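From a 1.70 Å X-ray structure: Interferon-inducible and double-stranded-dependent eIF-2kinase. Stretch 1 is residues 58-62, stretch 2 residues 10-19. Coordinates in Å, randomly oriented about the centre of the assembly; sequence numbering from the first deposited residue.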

ATOM      1  N   VAL A  58     -12.785   6.068  10.682  1.00 19.99           N
ATOM      2  CA  VAL A  58     -12.797   6.306  12.127  1.00 19.84           C
ATOM      3  C   VAL A  58     -13.017   4.953  12.803  1.00 19.83           C
ATOM      4  O   VAL A  58     -13.901   4.166  12.393  1.00 21.88           O
ATOM      5  CB  VAL A  58     -13.884   7.330  12.498  1.00 19.93           C
ATOM      6  CG1 VAL A  58     -14.032   7.451  14.008  1.00 21.00           C
ATOM      7  CG2 VAL A  58     -13.565   8.672  11.863  1.00 20.44           C
ATOM      8  N   TRP A  59     -12.187   4.645  13.796  1.00 18.77           N
ATOM      9  CA  TRP A  59     -12.187   3.307  14.401  1.00 18.67           C
ATOM     10  C   TRP A  59     -12.737   3.412  15.795  1.00 19.51           C
ATOM     11  O   TRP A  59     -12.471   4.409  16.494  1.00 19.76           O
ATOM     12  CB  TRP A  59     -10.772   2.770  14.477  1.00 17.71           C
ATOM     13  CG  TRP A  59     -10.208   2.486  13.116  1.00 16.36           C
ATOM     14  CD1 TRP A  59      -9.483   3.346  12.317  1.00 16.11           C
ATOM     15  CD2 TRP A  59     -10.322   1.256  12.400  1.00 17.49           C
ATOM     16  NE1 TRP A  59      -9.160   2.718  11.128  1.00 16.54           N
ATOM     17  CE2 TRP A  59      -9.655   1.437  11.158  1.00 15.94           C
ATOM     18  CE3 TRP A  59     -10.938  -0.000  12.683  1.00 15.38           C
ATOM     19  CZ2 TRP A  59      -9.561   0.398  10.195  1.00 19.65           C
ATOM     20  CZ3 TRP A  59     -10.840  -1.027  11.740  1.00 15.78           C
ATOM     21  CH2 TRP A  59     -10.147  -0.819  10.506  1.00 17.14           C
ATOM     22  N   ASP A  60     -13.510   2.412  16.202  1.00 19.98           N
ATOM     23  CA  ASP A  60     -13.959   2.368  17.594  1.00 21.54           C
ATOM     24  C   ASP A  60     -14.177   0.935  18.045  1.00 22.55           C
ATOM     25  O   ASP A  60     -14.109   0.001  17.245  1.00 21.64           O
ATOM     26  CB  ASP A  60     -15.253   3.165  17.744  1.00 22.24           C
ATOM     27  CG  ASP A  60     -15.474   3.626  19.149  1.00 25.41           C
ATOM     28  OD1 ASP A  60     -16.494   4.287  19.349  1.00 29.28           O
ATOM     29  OD2 ASP A  60     -14.619   3.364  20.043  1.00 27.94           O
ATOM     30  N   LEU A  61     -14.421   0.768  19.345  1.00 23.47           N
ATOM     31  CA  LEU A  61     -14.633  -0.547  19.942  1.00 25.13           C
ATOM     32  C   LEU A  61     -15.988  -1.150  19.604  1.00 25.85           C
ATOM     33  O   LEU A  61     -16.992  -0.450  19.612  1.00 26.63           O
ATOM     34  CB  LEU A  61     -14.485  -0.451  21.466  1.00 24.83           C
ATOM     35  CG  LEU A  61     -13.129   0.022  21.987  1.00 24.93           C
ATOM     36  CD1 LEU A  61     -13.181   0.144  23.457  1.00 26.23           C
ATOM     37  CD2 LEU A  61     -12.004  -0.942  21.608  1.00 26.30           C
ATOM     38  N   MET A  62     -16.017  -2.448  19.300  1.00 27.97           N
ATOM     39  CA  MET A  62     -17.275  -3.177  19.142  1.00 29.66           C
ATOM     40  C   MET A  62     -18.019  -3.222  20.468  1.00 30.38           C
ATOM     41  O   MET A  62     -17.378  -3.289  21.510  1.00 31.55           O
ATOM     42  CB  MET A  62     -17.023  -4.594  18.669  1.00 30.56           C
ATOM     43  CG  MET A  62     -16.884  -4.728  17.207  1.00 34.96           C
ATOM     44  SD  MET A  62     -18.443  -4.609  16.304  1.00 44.62           S
ATOM     45  CE  MET A  62     -17.780  -4.955  14.673  1.00 44.68           C
TER
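Stretch 2 (10-19) IIDFLRQNGK

A helix can be set on a strand without a direct hydrogen bond among the modelled atoms, through apolar side chains, the chain that follows the helix and bridging water, and the packing of residues 10-19 on residues 58-62 is a compact example. Residues 10-17 are helical, continuing a helix that begins earlier in the chain, and run nearly perpendicular to the strand, with a signed crossing angle of -92° and a closest approach of the axes of 8.0 Å. Leu61 covers the most surface. Its CA-to-CB bond points sideways, yet the m,t rotamer brings its end to the helix: Leu61 CD2 lies 3.8 Å from Ile11 CD1 and 3.9 Å from Leu14 CB, while Leu61 CD1 reaches Arg15 CA at 3.8 Å. Leu14, buried, with its CA-to-CB bond pointing toward the strand, also places CD2 3.8 Å from Trp59 O.

Gly18 ends the helical run with positive phi, a conformation in which a CB would jam against the preceding carbonyl. The chain then brings Lys19 over the strand, its CA 4.6 Å from Asp60 CA. Lys19 CA makes a CA-H...O contact of 3.2 Å with Trp59 O, and its CB packs 3.6 Å from Val58 CG1. No direct hydrogen bond joins the two stretches among the atoms modelled; instead, one water donates to both Leu14 O (3.0 Å) and Asp60 OD2 (2.8 Å), tying the last turn of the helix to the strand.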

ATOM      1  N   ILE A  10      -3.644  -0.862  21.521  1.00 20.69           N
ATOM      2  CA  ILE A  10      -4.561  -0.157  20.618  1.00 20.60           C
ATOM      3  C   ILE A  10      -5.983  -0.157  21.193  1.00 20.69           C
ATOM      4  O   ILE A  10      -6.663   0.867  21.198  1.00 21.55           O
ATOM      5  CB  ILE A  10      -4.494  -0.769  19.186  1.00 20.72           C
ATOM      6  CG1 ILE A  10      -3.133  -0.443  18.555  1.00 19.44           C
ATOM      7  CG2 ILE A  10      -5.631  -0.275  18.271  1.00 18.93           C
ATOM      8  CD1 ILE A  10      -2.698  -1.362  17.376  1.00 21.20           C
ATOM      9  N   ILE A  11      -6.435  -1.310  21.674  1.00 21.17           N
ATOM     10  CA  ILE A  11      -7.750  -1.382  22.336  1.00 22.06           C
ATOM     11  C   ILE A  11      -7.838  -0.447  23.554  1.00 22.70           C
ATOM     12  O   ILE A  11      -8.839   0.267  23.725  1.00 22.32           O
ATOM     13  CB  ILE A  11      -8.129  -2.848  22.729  1.00 22.53           C
ATOM     14  CG1 ILE A  11      -8.234  -3.724  21.472  1.00 21.78           C
ATOM     15  CG2 ILE A  11      -9.414  -2.917  23.568  1.00 23.93           C
ATOM     16  CD1 ILE A  11      -9.320  -3.315  20.479  1.00 24.38           C
ATOM     17  N   ASP A  12      -6.790  -0.437  24.377  1.00 24.19           N
ATOM     18  CA  ASP A  12      -6.756   0.442  25.553  1.00 25.11           C
ATOM     19  C   ASP A  12      -6.829   1.906  25.129  1.00 25.05           C
ATOM     20  O   ASP A  12      -7.537   2.716  25.758  1.00 25.56           O
ATOM     21  CB  ASP A  12      -5.477   0.201  26.376  1.00 27.25           C
ATOM     22  CG  ASP A  12      -5.446  -1.167  27.054  1.00 31.91           C
ATOM     23  OD1 ASP A  12      -6.493  -1.848  27.183  1.00 37.19           O
ATOM     24  OD2 ASP A  12      -4.341  -1.564  27.495  1.00 38.67           O
ATOM     25  N   PHE A  13      -6.093   2.245  24.067  1.00 23.40           N
ATOM     26  CA  PHE A  13      -6.141   3.580  23.513  1.00 22.73           C
ATOM     27  C   PHE A  13      -7.570   3.992  23.108  1.00 22.99           C
ATOM     28  O   PHE A  13      -8.027   5.125  23.412  1.00 23.60           O
ATOM     29  CB  PHE A  13      -5.171   3.736  22.337  1.00 23.57           C
ATOM     30  CG  PHE A  13      -5.179   5.121  21.777  1.00 22.98           C
ATOM     31  CD1 PHE A  13      -6.001   5.456  20.686  1.00 24.08           C
ATOM     32  CD2 PHE A  13      -4.431   6.136  22.394  1.00 22.99           C
ATOM     33  CE1 PHE A  13      -6.064   6.782  20.227  1.00 24.05           C
ATOM     34  CE2 PHE A  13      -4.468   7.445  21.899  1.00 22.80           C
ATOM     35  CZ  PHE A  13      -5.273   7.762  20.821  1.00 23.00           C
ATOM     36  N   LEU A  14      -8.266   3.110  22.388  1.00 21.90           N
ATOM     37  CA  LEU A  14      -9.643   3.427  21.997  1.00 23.16           C
ATOM     38  C   LEU A  14     -10.587   3.492  23.185  1.00 24.28           C
ATOM     39  O   LEU A  14     -11.490   4.319  23.184  1.00 25.39           O
ATOM     40  CB  LEU A  14     -10.168   2.484  20.917  1.00 23.32           C
ATOM     41  CG  LEU A  14      -9.371   2.548  19.614  1.00 22.49           C
ATOM     42  CD1 LEU A  14      -9.703   1.358  18.731  1.00 21.56           C
ATOM     43  CD2 LEU A  14      -9.604   3.867  18.854  1.00 23.34           C
ATOM     44  N   ARG A  15     -10.399   2.626  24.173  1.00 25.19           N
ATOM     45  CA  ARG A  15     -11.206   2.690  25.417  1.00 26.58           C
ATOM     46  C   ARG A  15     -10.984   4.031  26.135  1.00 27.46           C
ATOM     47  O   ARG A  15     -11.956   4.639  26.630  1.00 28.89           O
ATOM     48  CB  ARG A  15     -10.892   1.514  26.346  1.00 26.41           C
ATOM     49  N   GLN A  16      -9.730   4.512  26.164  1.00 27.66           N
ATOM     50  CA  GLN A  16      -9.392   5.742  26.884  1.00 28.41           C
ATOM     51  C   GLN A  16      -9.759   6.997  26.099  1.00 28.82           C
ATOM     52  O   GLN A  16     -10.123   8.022  26.685  1.00 30.39           O
ATOM     53  CB  GLN A  16      -7.910   5.765  27.276  1.00 28.28           C
ATOM     54  N   ASN A  17      -9.718   6.922  24.783  1.00 28.53           N
ATOM     55  CA  ASN A  17      -9.837   8.136  23.983  1.00 29.52           C
ATOM     56  C   ASN A  17     -11.055   8.244  23.087  1.00 29.13           C
ATOM     57  O   ASN A  17     -11.330   9.317  22.556  1.00 30.31           O
ATOM     58  CB  ASN A  17      -8.529   8.402  23.188  1.00 30.69           C
ATOM     59  CG  ASN A  17      -7.309   8.523  24.100  1.00 32.95           C
ATOM     60  OD1 ASN A  17      -6.542   7.566  24.285  1.00 37.01           O
ATOM     61  ND2 ASN A  17      -7.156   9.691  24.721  1.00 35.50           N
ATOM     62  N   GLY A  18     -11.775   7.146  22.900  1.00 27.95           N
ATOM     63  CA  GLY A  18     -12.922   7.164  22.034  1.00 27.08           C
ATOM     64  C   GLY A  18     -12.514   7.030  20.587  1.00 25.88           C
ATOM     65  O   GLY A  18     -11.348   6.780  20.270  1.00 26.04           O
ATOM     66  N   LYS A  19     -13.484   7.192  19.704  1.00 25.12           N
ATOM     67  CA  LYS A  19     -13.280   6.862  18.301  1.00 25.13           C
ATOM     68  C   LYS A  19     -12.176   7.714  17.672  1.00 23.58           C
ATOM     69  O   LYS A  19     -12.061   8.899  17.949  1.00 24.32           O
ATOM     70  CB  LYS A  19     -14.607   6.915  17.546  1.00 25.17           C
ATOM     71  CG  LYS A  19     -15.200   8.292  17.374  1.00 28.81           C
ATOM     72  CD  LYS A  19     -16.669   8.196  16.917  1.00 32.64           C
ATOM     73  CE  LYS A  19     -17.410   9.480  17.220  1.00 36.69           C
ATOM     74  NZ  LYS A  19     -16.639  10.637  16.692  1.00 40.07           N
TER
HETATM   75  O   HOH W   1     -14.456   3.921  22.797  1.00 34.90           O
HETATM   76  O   HOH W   2     -16.096   7.358  20.950  1.00 35.33           O